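Local structure of cruciform cutting endonuclease 1, mitochondrial (Schizosaccharomyces pombe, 1KCF) at residues 4-9 and 25-30; 35-40 and 240-245; 114-119 and 140-145; 170-175 and 189-194. The protein resolves Holliday junctions as a homodimeric, metal-dependent endonuclease specific for four-way DNA junctions and seems to be important for maintaining mitochondrial DNA. All coordinates share one frame; numbering follows the deposited sequence.

Overall arrangement
Contacts 1 and 2 belong to the N-terminal helical region and its linker, contacts 3 and 4 to the RNase H-like core. Contact 1 comes first along the chain and pairs helices 6-15 and 26-33 of the SAP region. Contact 2, its centre about 19 Å from that of contact 1, ties the linker before strand 42-47 to the C-terminal helix 224-253; contacts 3 and 4 both fall in the long sequence between its two halves. Contact 3 packs helix 128-151 on the mixed sheet, and contact 4, about 22 Å away between centres, pairs helices 168-179 and 191-200. Glu117 and Thr171 link contacts 3 and 4. The core contacts thus lead to the metal-binding aspartates, while contact 1 lies away from them.

Contact 1 of 4, residues 4-9 and 25-30; sequences VKLSFL and DELLRR
Leu9 and Leu27 bring helices 6-15 and 26-33 together near their starts, with CA atoms 6.5 Å apart, a close approach for two helical backbones. Leu27 sends its CD1 branch into the gap between Leu6 and Leu9: CD1 lies 3.7 Å from CB of Leu9 and 3.9 Å from CD1 of Leu6. Leu6 reaches that methyl because its CG stands opposite the backbone N (chi1 -178°), which swings the branched end across Leu27 at about a right angle. Leu9 has a second neighbour in Leu28. Its CD2 touches CD2 of Leu28 at 3.5 Å, and its CD1 lies over CG of the same leucine at 3.9 Å, so both methyls of Leu9 are engaged. Beyond the pair, Leu27 also packs on Gln10 and Cys13, and Leu28 meets Phe255 and Cys252 near the C-terminus, which brings this helical pair against the end of the chain. Both segments belong to the SAP region, a helical motif that in many relatives binds DNA. With no hydrogen bond or salt bridge between the segments, their association depends on leucine methyls fitting together and on the burial of apolar surface.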
loop_
_atom_site.group_PDB
_atom_site.type_symbol
_atom_site.label_atom_id
_atom_site.label_comp_id
_atom_site.label_asym_id
_atom_site.label_seq_id
_atom_site.Cartn_x
_atom_site.Cartn_y
_atom_site.Cartn_z
ATOM N N VAL A 4 -3.970 38.183 -20.620
ATOM C CA VAL A 4 -3.791 36.765 -20.343
ATOM C C VAL A 4 -2.334 36.511 -19.990
ATOM O O VAL A 4 -1.662 35.700 -20.630
ATOM C CB VAL A 4 -4.147 35.900 -21.556
ATOM C CG1 VAL A 4 -4.507 34.497 -21.094
ATOM C CG2 VAL A 4 -5.274 36.536 -22.337
ATOM N N LYS A 5 -1.844 37.217 -18.978
ATOM C CA LYS A 5 -0.465 37.063 -18.541
ATOM C C LYS A 5 -0.287 35.671 -17.948
ATOM O O LYS A 5 -1.237 35.087 -17.430
ATOM C CB LYS A 5 -0.121 38.128 -17.494
ATOM C CG LYS A 5 -0.364 39.554 -17.965
ATOM C CD LYS A 5 0.021 40.576 -16.907
ATOM C CE LYS A 5 1.523 40.606 -16.676
ATOM N NZ LYS A 5 1.907 41.649 -15.684
ATOM N N LEU A 6 0.926 35.139 -18.036
ATOM C CA LEU A 6 1.209 33.813 -17.503
ATOM C C LEU A 6 1.088 33.823 -15.984
ATOM O O LEU A 6 0.564 32.888 -15.383
ATOM C CB LEU A 6 2.622 33.369 -17.891
ATOM C CG LEU A 6 2.992 31.961 -17.421
ATOM C CD1 LEU A 6 2.158 30.946 -18.189
ATOM C CD2 LEU A 6 4.475 31.704 -17.633
ATOM N N SER A 7 1.580 34.893 -15.374
ATOM C CA SER A 7 1.548 35.047 -13.929
ATOM C C SER A 7 0.140 34.978 -13.340
ATOM O O SER A 7 -0.051 34.459 -12.240
ATOM C CB SER A 7 2.209 36.371 -13.544
ATOM O OG SER A 7 1.712 37.432 -14.342
ATOM N N PHE A 8 -0.842 35.501 -14.069
ATOM C CA PHE A 8 -2.224 35.488 -13.602
ATOM C C PHE A 8 -2.789 34.074 -13.635
ATOM O O PHE A 8 -3.542 33.675 -12.747
ATOM C CB PHE A 8 -3.089 36.417 -14.462
ATOM C CG PHE A 8 -4.525 36.490 -14.016
ATOM C CD1 PHE A 8 -4.844 36.824 -12.703
ATOM C CD2 PHE A 8 -5.559 36.218 -14.906
ATOM C CE1 PHE A 8 -6.173 36.883 -12.283
ATOM C CE2 PHE A 8 -6.891 36.275 -14.494
ATOM C CZ PHE A 8 -7.196 36.607 -13.180
ATOM N N LEU A 9 -2.424 33.319 -14.666
ATOM C CA LEU A 9 -2.887 31.944 -14.797
ATOM C C LEU A 9 -2.302 31.089 -13.681
ATOM O O LEU A 9 -2.969 30.200 -13.153
ATOM C CB LEU A 9 -2.480 31.370 -16.154
ATOM C CG LEU A 9 -3.185 31.968 -17.370
ATOM C CD1 LEU A 9 -2.619 31.354 -18.639
ATOM C CD2 LEU A 9 -4.683 31.713 -17.268
ATOM N N ASP A 25 -0.727 28.038 -22.424
ATOM C CA ASP A 25 -1.890 27.370 -23.002
ATOM C C ASP A 25 -2.145 26.039 -22.306
ATOM O O ASP A 25 -3.199 25.428 -22.476
ATOM C CB ASP A 25 -1.693 27.148 -24.505
ATOM C CG ASP A 25 -1.877 28.424 -25.310
ATOM O OD1 ASP A 25 -3.021 28.924 -25.388
ATOM O OD2 ASP A 25 -0.873 28.928 -25.862
ATOM N N GLU A 26 -1.172 25.594 -21.520
ATOM C CA GLU A 26 -1.305 24.346 -20.782
ATOM C C GLU A 26 -2.120 24.626 -19.525
ATOM O O GLU A 26 -3.007 23.853 -19.161
ATOM C CB GLU A 26 0.071 23.801 -20.410
ATOM N N LEU A 27 -1.815 25.741 -18.866
ATOM C CA LEU A 27 -2.532 26.126 -17.658
ATOM C C LEU A 27 -4.008 26.343 -17.974
ATOM O O LEU A 27 -4.883 25.896 -17.233
ATOM C CB LEU A 27 -1.928 27.402 -17.065
ATOM C CG LEU A 27 -0.506 27.285 -16.508
ATOM C CD1 LEU A 27 -0.065 28.620 -15.936
ATOM C CD2 LEU A 27 -0.462 26.213 -15.433
ATOM N N LEU A 28 -4.280 27.022 -19.084
ATOM C CA LEU A 28 -5.657 27.279 -19.491
ATOM C C LEU A 28 -6.432 25.976 -19.601
ATOM O O LEU A 28 -7.515 25.840 -19.035
ATOM C CB LEU A 28 -5.694 28.009 -20.836
ATOM C CG LEU A 28 -5.340 29.497 -20.811
ATOM C CD1 LEU A 28 -5.269 30.037 -22.227
ATOM C CD2 LEU A 28 -6.383 30.252 -20.007
ATOM N N ARG A 29 -5.864 25.018 -20.327
ATOM C CA ARG A 29 -6.495 23.720 -20.530
ATOM C C ARG A 29 -6.676 22.976 -19.215
ATOM O O ARG A 29 -7.701 22.334 -18.992
ATOM C CB ARG A 29 -5.660 22.879 -21.496
ATOM N N ARG A 30 -5.671 23.062 -18.351
ATOM C CA ARG A 30 -5.711 22.403 -17.050
ATOM C C ARG A 30 -6.903 22.906 -16.239
ATOM O O ARG A 30 -7.670 22.116 -15.681
ATOM C CB ARG A 30 -4.410 22.681 -16.297
ATOM C CG ARG A 30 -4.272 21.963 -14.966
ATOM C CD ARG A 30 -2.856 22.123 -14.462
ATOM N NE ARG A 30 -1.903 21.641 -15.458
ATOM C CZ ARG A 30 -0.653 22.075 -15.576
ATOM N NH1 ARG A 30 -0.191 23.010 -14.757
ATOM N NH2 ARG A 30 0.136 21.570 -16.514
#

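Contact 2 of 4, residues 35-40 and 240-245; sequences PIYPTS and RWQAQL
Gln242 bends at its second torsion (chi1 -50°, chi2 -42°), which turns its amide toward the linker 35-40 while its CB and CG lie beside Thr39. This contact joins the irregular linker leading into strand 42-47 of the RNase H-like fold to the long C-terminal helix 224-253. The methyl of Thr39 is directed at the glutamine chain, since CG2 stands opposite its own carbonyl carbon. Thr39 CG2 rests 3.7 Å from Gln242 CB, the two side chains running past each other in opposite senses. Farther out, Gln242 OE1 approaches the edge of the Tyr37 ring, 3.9 Å from CD1, with amide and ring planes 73° apart. The other amide atom, NE2, is bonded to the backbone O of Trp238, which fixes how the amide is turned. Tyr37 in turn stacks edge-to-face on Phe162 of strand 162-165. One water bridges the two segments, accepting from Tyr37 N at 2.8 Å and donating to Gln242 OE1 at 2.9 Å.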
loop_
_atom_site.group_PDB
_atom_site.type_symbol
_atom_site.label_atom_id
_atom_site.label_comp_id
_atom_site.label_asym_id
_atom_site.label_seq_id
_atom_site.Cartn_x
_atom_site.Cartn_y
_atom_site.Cartn_z
ATOM N N PRO A 35 -11.499 18.266 -13.569
ATOM C CA PRO A 35 -12.710 17.487 -13.296
ATOM C C PRO A 35 -13.630 18.138 -12.267
ATOM O O PRO A 35 -13.174 18.823 -11.350
ATOM C CB PRO A 35 -12.156 16.150 -12.798
ATOM C CG PRO A 35 -10.831 16.053 -13.486
ATOM C CD PRO A 35 -10.293 17.452 -13.341
ATOM N N ILE A 36 -14.930 17.914 -12.425
ATOM C CA ILE A 36 -15.921 18.456 -11.507
ATOM C C ILE A 36 -16.262 17.400 -10.465
ATOM O O ILE A 36 -16.742 16.314 -10.799
ATOM C CB ILE A 36 -17.210 18.859 -12.251
ATOM C CG1 ILE A 36 -18.354 19.063 -11.252
ATOM C CG2 ILE A 36 -17.568 17.799 -13.279
ATOM C CD1 ILE A 36 -18.159 20.238 -10.322
ATOM N N TYR A 37 -16.004 17.718 -9.200
ATOM C CA TYR A 37 -16.284 16.791 -8.115
ATOM C C TYR A 37 -17.334 17.373 -7.179
ATOM O O TYR A 37 -17.536 18.584 -7.137
ATOM C CB TYR A 37 -15.013 16.499 -7.309
ATOM C CG TYR A 37 -13.829 16.008 -8.113
ATOM C CD1 TYR A 37 -12.823 16.888 -8.515
ATOM C CD2 TYR A 37 -13.693 14.656 -8.443
ATOM C CE1 TYR A 37 -11.708 16.433 -9.223
ATOM C CE2 TYR A 37 -12.580 14.190 -9.151
ATOM C CZ TYR A 37 -11.593 15.083 -9.534
ATOM O OH TYR A 37 -10.485 14.629 -10.225
ATOM N N PRO A 38 -18.025 16.510 -6.416
ATOM C CA PRO A 38 -19.053 16.967 -5.477
ATOM C C PRO A 38 -18.373 17.712 -4.330
ATOM O O PRO A 38 -17.190 17.496 -4.071
ATOM C CB PRO A 38 -19.680 15.663 -4.986
ATOM C CG PRO A 38 -19.378 14.681 -6.078
ATOM C CD PRO A 38 -17.979 15.041 -6.466
ATOM N N THR A 39 -19.106 18.588 -3.652
ATOM C CA THR A 39 -18.542 19.316 -2.520
ATOM C C THR A 39 -19.340 19.037 -1.256
ATOM O O THR A 39 -19.267 19.787 -0.295
ATOM C CB THR A 39 -18.504 20.842 -2.752
ATOM O OG1 THR A 39 -19.794 21.301 -3.168
ATOM C CG2 THR A 39 -17.463 21.192 -3.798
ATOM N N SER A 40 -20.115 17.958 -1.271
ATOM C CA SER A 40 -20.888 17.561 -0.107
ATOM C C SER A 40 -20.288 16.247 0.384
ATOM O O SER A 40 -19.750 15.472 -0.407
ATOM C CB SER A 40 -22.371 17.367 -0.464
ATOM O OG SER A 40 -22.549 16.322 -1.410
ATOM N N ARG A 240 -12.922 24.899 -1.404
ATOM C CA ARG A 240 -12.873 26.251 -1.932
ATOM C C ARG A 240 -12.309 26.227 -3.343
ATOM O O ARG A 240 -12.727 27.019 -4.190
ATOM C CB ARG A 240 -12.031 27.161 -1.031
ATOM C CG ARG A 240 -12.604 27.325 0.374
ATOM C CD ARG A 240 -11.890 28.424 1.159
ATOM N NE ARG A 240 -12.307 29.761 0.740
ATOM C CZ ARG A 240 -11.814 30.892 1.236
ATOM N NH1 ARG A 240 -10.880 30.859 2.176
ATOM N NH2 ARG A 240 -12.257 32.060 0.793
ATOM N N TRP A 241 -11.369 25.319 -3.606
ATOM C CA TRP A 241 -10.794 25.217 -4.944
ATOM C C TRP A 241 -11.899 24.889 -5.926
ATOM O O TRP A 241 -11.992 25.490 -6.995
ATOM C CB TRP A 241 -9.737 24.112 -5.032
ATOM C CG TRP A 241 -8.531 24.322 -4.183
ATOM C CD1 TRP A 241 -8.098 25.499 -3.651
ATOM C CD2 TRP A 241 -7.592 23.321 -3.769
ATOM N NE1 TRP A 241 -6.947 25.296 -2.929
ATOM C CE2 TRP A 241 -6.614 23.968 -2.982
ATOM C CE3 TRP A 241 -7.480 21.942 -3.986
ATOM C CZ2 TRP A 241 -5.535 23.281 -2.409
ATOM C CZ3 TRP A 241 -6.405 21.256 -3.414
ATOM C CH2 TRP A 241 -5.450 21.930 -2.636
ATOM N N GLN A 242 -12.736 23.925 -5.559
ATOM C CA GLN A 242 -13.830 23.503 -6.422
ATOM C C GLN A 242 -14.798 24.655 -6.664
ATOM O O GLN A 242 -15.367 24.780 -7.749
ATOM C CB GLN A 242 -14.576 22.316 -5.800
ATOM C CG GLN A 242 -13.681 21.164 -5.354
ATOM C CD GLN A 242 -12.574 20.859 -6.346
ATOM O OE1 GLN A 242 -12.831 20.632 -7.530
ATOM N NE2 GLN A 242 -11.332 20.852 -5.865
ATOM N N ALA A 243 -14.987 25.490 -5.648
ATOM C CA ALA A 243 -15.880 26.634 -5.764
ATOM C C ALA A 243 -15.281 27.622 -6.757
ATOM O O ALA A 243 -15.961 28.091 -7.670
ATOM C CB ALA A 243 -16.063 27.301 -4.404
ATOM N N GLN A 244 -14.002 27.931 -6.576
ATOM C CA GLN A 244 -13.314 28.855 -7.462
ATOM C C GLN A 244 -13.284 28.330 -8.887
ATOM O O GLN A 244 -13.297 29.106 -9.838
ATOM C CB GLN A 244 -11.887 29.098 -6.978
ATOM C CG GLN A 244 -11.794 29.891 -5.689
ATOM C CD GLN A 244 -11.002 31.173 -5.855
ATOM O OE1 GLN A 244 -11.397 32.071 -6.603
ATOM N NE2 GLN A 244 -9.873 31.266 -5.158
ATOM N N LEU A 245 -13.238 27.011 -9.039
ATOM C CA LEU A 245 -13.210 26.414 -10.368
ATOM C C LEU A 245 -14.545 26.588 -11.087
ATOM O O LEU A 245 -14.587 26.691 -12.314
ATOM C CB LEU A 245 -12.852 24.927 -10.286
ATOM C CG LEU A 245 -11.357 24.601 -10.189
ATOM C CD1 LEU A 245 -11.171 23.109 -9.978
ATOM C CD2 LEU A 245 -10.645 25.053 -11.461
HETATM O O HOH W 1 -15.279 20.462 -9.113
#

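Contact 3 of 4, residues 114-119 and 140-145; sequences ILMERQ and SMLYAL
A single methionine carries the whole strand side of this contact: Met116 reaches from strand 113-118 to two successive residues of helix 128-151 and meets each with a different atom. Its sulfur makes a Met-aromatic contact with Tyr143, SD lying 4.0 Å from CE2 and 5.1 Å from the ring centroid, in an oblique approach 66° off the ring normal. Met116 CE turns aside to Leu142, 3.7 Å from its CD1 and 3.9 Å from its CB. A bend about the last torsion (chi3 -81°) separates these two tasks, since the preceding chain is extended straight off the strand. Tyr143 is secured at its far end by a hydrogen bond between its hydroxyl and Ser165 OG. Leu47 of strand 42-47 packs against both Met116 and Leu142, while Met141 packs on Ala144 of the second subunit, and Ala144 on Met141 of that subunit. A helix laid on a central mixed sheet in this way is characteristic of the RNase H-like fold of RuvC-family resolvases, here on the side where two subunits meet.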
loop_
_atom_site.group_PDB
_atom_site.type_symbol
_atom_site.label_atom_id
_atom_site.label_comp_id
_atom_site.label_asym_id
_atom_site.label_seq_id
_atom_site.Cartn_x
_atom_site.Cartn_y
_atom_site.Cartn_z
ATOM N N ILE A 114 -13.223 11.505 -0.904
ATOM C CA ILE A 114 -12.225 11.253 0.122
ATOM C C ILE A 114 -10.929 11.886 -0.338
ATOM O O ILE A 114 -10.416 11.553 -1.403
ATOM C CB ILE A 114 -11.986 9.747 0.343
ATOM C CG1 ILE A 114 -13.262 9.094 0.869
ATOM C CG2 ILE A 114 -10.846 9.542 1.340
ATOM C CD1 ILE A 114 -13.176 7.592 0.952
ATOM N N LEU A 115 -10.424 12.810 0.471
ATOM C CA LEU A 115 -9.182 13.515 0.189
ATOM C C LEU A 115 -8.086 12.931 1.072
ATOM O O LEU A 115 -8.217 12.880 2.299
ATOM C CB LEU A 115 -9.348 15.001 0.489
ATOM C CG LEU A 115 -10.577 15.672 -0.134
ATOM C CD1 LEU A 115 -10.585 17.129 0.268
ATOM C CD2 LEU A 115 -10.559 15.526 -1.651
ATOM N N MET A 116 -7.003 12.497 0.445
ATOM C CA MET A 116 -5.911 11.893 1.185
ATOM C C MET A 116 -4.610 12.667 1.047
ATOM O O MET A 116 -4.192 13.042 -0.047
ATOM C CB MET A 116 -5.718 10.452 0.717
ATOM C CG MET A 116 -5.113 9.521 1.753
ATOM S SD MET A 116 -5.021 7.827 1.119
ATOM C CE MET A 116 -6.701 7.280 1.410
ATOM N N GLU A 117 -3.975 12.905 2.183
ATOM C CA GLU A 117 -2.717 13.620 2.230
ATOM C C GLU A 117 -1.954 13.025 3.399
ATOM O O GLU A 117 -2.558 12.571 4.363
ATOM C CB GLU A 117 -2.997 15.104 2.453
ATOM C CG GLU A 117 -1.809 16.014 2.370
ATOM C CD GLU A 117 -2.223 17.469 2.226
ATOM O OE1 GLU A 117 -1.665 18.319 2.949
ATOM O OE2 GLU A 117 -3.104 17.765 1.387
ATOM N N ARG A 118 -0.635 12.987 3.309
ATOM C CA ARG A 118 0.159 12.445 4.407
ATOM C C ARG A 118 0.235 13.496 5.500
ATOM O O ARG A 118 0.310 14.690 5.217
ATOM C CB ARG A 118 1.581 12.111 3.951
ATOM C CG ARG A 118 1.718 10.872 3.092
ATOM C CD ARG A 118 3.174 10.682 2.671
ATOM N NE ARG A 118 3.375 9.456 1.904
ATOM C CZ ARG A 118 2.865 9.230 0.697
ATOM N NH1 ARG A 118 2.116 10.152 0.103
ATOM N NH2 ARG A 118 3.096 8.073 0.089
ATOM N N GLN A 119 0.207 13.055 6.749
ATOM C CA GLN A 119 0.305 13.990 7.855
ATOM C C GLN A 119 1.701 14.608 7.791
ATOM O O GLN A 119 2.603 14.054 7.158
ATOM C CB GLN A 119 0.119 13.262 9.190
ATOM C CG GLN A 119 0.282 14.162 10.402
ATOM C CD GLN A 119 -0.825 15.192 10.524
ATOM O OE1 GLN A 119 -1.964 14.857 10.852
ATOM N NE2 GLN A 119 -0.497 16.453 10.255
ATOM N N SER A 140 -1.045 3.170 0.499
ATOM C CA SER A 140 -1.090 2.160 -0.552
ATOM C C SER A 140 -2.220 1.155 -0.385
ATOM O O SER A 140 -2.919 0.841 -1.345
ATOM C CB SER A 140 0.236 1.403 -0.621
ATOM O OG SER A 140 1.275 2.249 -1.058
ATOM N N MET A 141 -2.384 0.647 0.830
ATOM C CA MET A 141 -3.425 -0.333 1.100
ATOM C C MET A 141 -4.827 0.259 0.967
ATOM O O MET A 141 -5.717 -0.371 0.390
ATOM C CB MET A 141 -3.222 -0.944 2.492
ATOM C CG MET A 141 -1.895 -1.695 2.620
ATOM S SD MET A 141 -1.699 -2.608 4.164
ATOM C CE MET A 141 -0.409 -3.771 3.715
ATOM N N LEU A 142 -5.018 1.468 1.492
ATOM C CA LEU A 142 -6.310 2.137 1.410
ATOM C C LEU A 142 -6.710 2.334 -0.048
ATOM O O LEU A 142 -7.877 2.179 -0.402
ATOM C CB LEU A 142 -6.262 3.491 2.127
ATOM C CG LEU A 142 -6.192 3.444 3.657
ATOM C CD1 LEU A 142 -6.149 4.860 4.201
ATOM C CD2 LEU A 142 -7.401 2.699 4.215
ATOM N N TYR A 143 -5.737 2.669 -0.888
ATOM C CA TYR A 143 -5.978 2.876 -2.312
ATOM C C TYR A 143 -6.376 1.566 -2.992
ATOM O O TYR A 143 -7.304 1.527 -3.809
ATOM C CB TYR A 143 -4.724 3.439 -2.978
ATOM C CG TYR A 143 -4.848 4.891 -3.362
ATOM C CD1 TYR A 143 -5.422 5.262 -4.577
ATOM C CD2 TYR A 143 -4.441 5.899 -2.488
ATOM C CE1 TYR A 143 -5.594 6.601 -4.912
ATOM C CE2 TYR A 143 -4.607 7.238 -2.809
ATOM C CZ TYR A 143 -5.185 7.584 -4.020
ATOM O OH TYR A 143 -5.365 8.910 -4.333
ATOM N N ALA A 144 -5.661 0.495 -2.658
ATOM C CA ALA A 144 -5.957 -0.803 -3.231
ATOM C C ALA A 144 -7.378 -1.208 -2.846
ATOM O O ALA A 144 -8.165 -1.622 -3.698
ATOM C CB ALA A 144 -4.958 -1.838 -2.729
ATOM N N LEU A 145 -7.709 -1.084 -1.563
ATOM C CA LEU A 145 -9.041 -1.450 -1.102
ATOM C C LEU A 145 -10.126 -0.632 -1.801
ATOM O O LEU A 145 -11.172 -1.160 -2.173
ATOM C CB LEU A 145 -9.152 -1.273 0.416
ATOM C CG LEU A 145 -8.322 -2.244 1.264
ATOM C CD1 LEU A 145 -8.598 -2.009 2.737
ATOM C CD2 LEU A 145 -8.664 -3.675 0.886
#

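Contact 4 of 4, residues 170-175 and 189-194; sequences STYSYW and KSRVQM. With SO4 (sulfate ion), chain C.
Met194 and Tyr172 bury the most surface in this meeting of helices 168-179 and 191-200, the first against Trp175, the second against Arg191. The sulfur of Met194 sits 3.6 Å from CB of Trp175, so it meets the root of that side chain first; the five-membered ring lies beyond, its centroid 5.5 Å from SD in an oblique Met-aromatic contact. The indole leads away from the second helix and donates through NE1 to the backbone O of Leu233, leaving the sulfur near its base. One turn earlier, Tyr172 CE2 lies 4.0 Å from CD of Arg191, and the ring and guanidinium planes are nearly perpendicular (83°). Bent at its third torsion (chi3 -63°), Arg191 curls back so that one sulfate oxygen is gripped twice: O1 accepts from the backbone N at 2.7 Å and from NE at 2.9 Å, the latter at the guanidinium edge. NH2 adds a weak bond to O4. Ser190 caps the same helix start, its OG accepting from Gln193 N at 3.2 Å. The sulfate, probably from the crystallisation liquor, therefore lies at a helix N-terminus, where the backbone dipole may favour an anion. Arg191 NH1 forms a salt bridge with Asp230 OD1, an oxygen that is also hydrogen-bonded to Tyr172 OH. Both helices thus border the magnesium site of Asp46 and Asp230, the acidic centre of an RNase H-like junction resolvase.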
loop_
_atom_site.group_PDB
_atom_site.type_symbol
_atom_site.label_atom_id
_atom_site.label_comp_id
_atom_site.label_asym_id
_atom_site.label_seq_id
_atom_site.Cartn_x
_atom_site.Cartn_y
_atom_site.Cartn_z
ATOM N N SER A 170 0.179 22.274 -2.201
ATOM C CA SER A 170 -0.995 22.967 -2.719
ATOM C C SER A 170 -1.901 23.466 -1.597
ATOM O O SER A 170 -2.424 24.578 -1.658
ATOM C CB SER A 170 -1.789 22.043 -3.645
ATOM O OG SER A 170 -1.015 21.676 -4.775
ATOM N N THR A 171 -2.089 22.638 -0.574
ATOM C CA THR A 171 -2.935 23.006 0.553
ATOM C C THR A 171 -2.361 24.213 1.288
ATOM O O THR A 171 -3.020 25.242 1.421
ATOM C CB THR A 171 -3.072 21.832 1.545
ATOM O OG1 THR A 171 -3.678 20.715 0.883
ATOM C CG2 THR A 171 -3.931 22.229 2.732
ATOM N N TYR A 172 -1.123 24.077 1.751
ATOM C CA TYR A 172 -0.434 25.133 2.490
ATOM C C TYR A 172 -0.185 26.387 1.658
ATOM O O TYR A 172 -0.413 27.508 2.121
ATOM C CB TYR A 172 0.897 24.593 3.013
ATOM C CG TYR A 172 0.747 23.369 3.887
ATOM C CD1 TYR A 172 1.685 22.338 3.837
ATOM C CD2 TYR A 172 -0.319 23.248 4.781
ATOM C CE1 TYR A 172 1.567 21.217 4.653
ATOM C CE2 TYR A 172 -0.448 22.131 5.607
ATOM C CZ TYR A 172 0.501 21.120 5.537
ATOM O OH TYR A 172 0.397 20.019 6.356
ATOM N N SER A 173 0.299 26.193 0.436
ATOM C CA SER A 173 0.576 27.305 -0.464
ATOM C C SER A 173 -0.695 28.112 -0.648
ATOM O O SER A 173 -0.673 29.345 -0.665
ATOM C CB SER A 173 1.056 26.776 -1.820
ATOM O OG SER A 173 0.937 27.762 -2.832
ATOM N N TYR A 174 -1.807 27.402 -0.785
ATOM C CA TYR A 174 -3.094 28.044 -0.963
ATOM C C TYR A 174 -3.455 28.952 0.209
ATOM O O TYR A 174 -3.735 30.140 0.026
ATOM C CB TYR A 174 -4.197 26.997 -1.135
ATOM C CG TYR A 174 -5.583 27.598 -1.070
ATOM C CD1 TYR A 174 -6.079 28.385 -2.115
ATOM C CD2 TYR A 174 -6.377 27.430 0.059
ATOM C CE1 TYR A 174 -7.334 28.994 -2.027
ATOM C CE2 TYR A 174 -7.625 28.030 0.160
ATOM C CZ TYR A 174 -8.099 28.810 -0.881
ATOM O OH TYR A 174 -9.335 29.407 -0.758
ATOM N N TRP A 175 -3.457 28.391 1.410
ATOM C CA TRP A 175 -3.824 29.166 2.586
ATOM C C TRP A 175 -2.859 30.291 2.934
ATOM O O TRP A 175 -3.274 31.323 3.458
ATOM C CB TRP A 175 -4.020 28.235 3.786
ATOM C CG TRP A 175 -5.288 27.432 3.685
ATOM C CD1 TRP A 175 -5.397 26.072 3.598
ATOM C CD2 TRP A 175 -6.624 27.946 3.618
ATOM N NE1 TRP A 175 -6.716 25.709 3.479
ATOM C CE2 TRP A 175 -7.492 26.839 3.490
ATOM C CE3 TRP A 175 -7.174 29.235 3.653
ATOM C CZ2 TRP A 175 -8.880 26.980 3.398
ATOM C CZ3 TRP A 175 -8.557 29.375 3.562
ATOM C CH2 TRP A 175 -9.391 28.251 3.436
ATOM N N LYS A 189 1.513 32.884 9.546
ATOM C CA LYS A 189 0.388 32.354 10.311
ATOM C C LYS A 189 0.457 30.832 10.448
ATOM O O LYS A 189 0.629 30.116 9.461
ATOM C CB LYS A 189 -0.936 32.733 9.648
ATOM C CG LYS A 189 -1.410 34.141 9.947
ATOM C CD LYS A 189 -2.670 34.466 9.160
ATOM C CE LYS A 189 -3.197 35.844 9.519
ATOM N NZ LYS A 189 -4.323 36.261 8.639
ATOM N N SER A 190 0.326 30.345 11.676
ATOM C CA SER A 190 0.351 28.912 11.932
ATOM C C SER A 190 -0.977 28.316 11.459
ATOM O O SER A 190 -1.959 29.036 11.293
ATOM C CB SER A 190 0.534 28.643 13.429
ATOM O OG SER A 190 -0.635 28.979 14.153
ATOM N N ARG A 191 -0.996 27.006 11.236
ATOM C CA ARG A 191 -2.205 26.317 10.788
ATOM C C ARG A 191 -3.352 26.528 11.777
ATOM O O ARG A 191 -4.484 26.780 11.375
ATOM C CB ARG A 191 -1.915 24.826 10.610
ATOM C CG ARG A 191 -0.948 24.529 9.469
ATOM C CD ARG A 191 -0.422 23.100 9.534
ATOM N NE ARG A 191 0.343 22.869 10.756
ATOM C CZ ARG A 191 0.709 21.671 11.199
ATOM N NH1 ARG A 191 0.380 20.581 10.519
ATOM N NH2 ARG A 191 1.400 21.560 12.325
ATOM N N VAL A 192 -3.048 26.436 13.069
ATOM C CA VAL A 192 -4.051 26.635 14.116
ATOM C C VAL A 192 -4.650 28.038 14.037
ATOM O O VAL A 192 -5.858 28.217 14.177
ATOM C CB VAL A 192 -3.428 26.422 15.515
ATOM C CG1 VAL A 192 -4.336 26.992 16.596
ATOM C CG2 VAL A 192 -3.202 24.937 15.753
ATOM N N GLN A 193 -3.801 29.034 13.809
ATOM C CA GLN A 193 -4.257 30.415 13.705
ATOM C C GLN A 193 -5.096 30.633 12.453
ATOM O O GLN A 193 -6.062 31.397 12.472
ATOM C CB GLN A 193 -3.065 31.374 13.695
ATOM C CG GLN A 193 -2.871 32.133 15.000
ATOM C CD GLN A 193 -4.116 32.905 15.419
ATOM O OE1 GLN A 193 -4.582 33.796 14.704
ATOM N NE2 GLN A 193 -4.662 32.561 16.582
ATOM N N MET A 194 -4.726 29.973 11.360
ATOM C CA MET A 194 -5.481 30.118 10.123
ATOM C C MET A 194 -6.897 29.590 10.307
ATOM O O MET A 194 -7.856 30.233 9.890
ATOM C CB MET A 194 -4.798 29.374 8.971
ATOM C CG MET A 194 -3.454 29.953 8.575
ATOM S SD MET A 194 -2.857 29.344 6.973
ATOM C CE MET A 194 -1.986 27.882 7.462
HETATM S S SO4 C . 2.597 25.596 11.944
HETATM O O1 SO4 C . 1.138 25.398 11.875
HETATM O O2 SO4 C . 3.023 26.421 10.798
HETATM O O3 SO4 C . 2.938 26.275 13.208
HETATM O O4 SO4 C . 3.280 24.289 11.893
#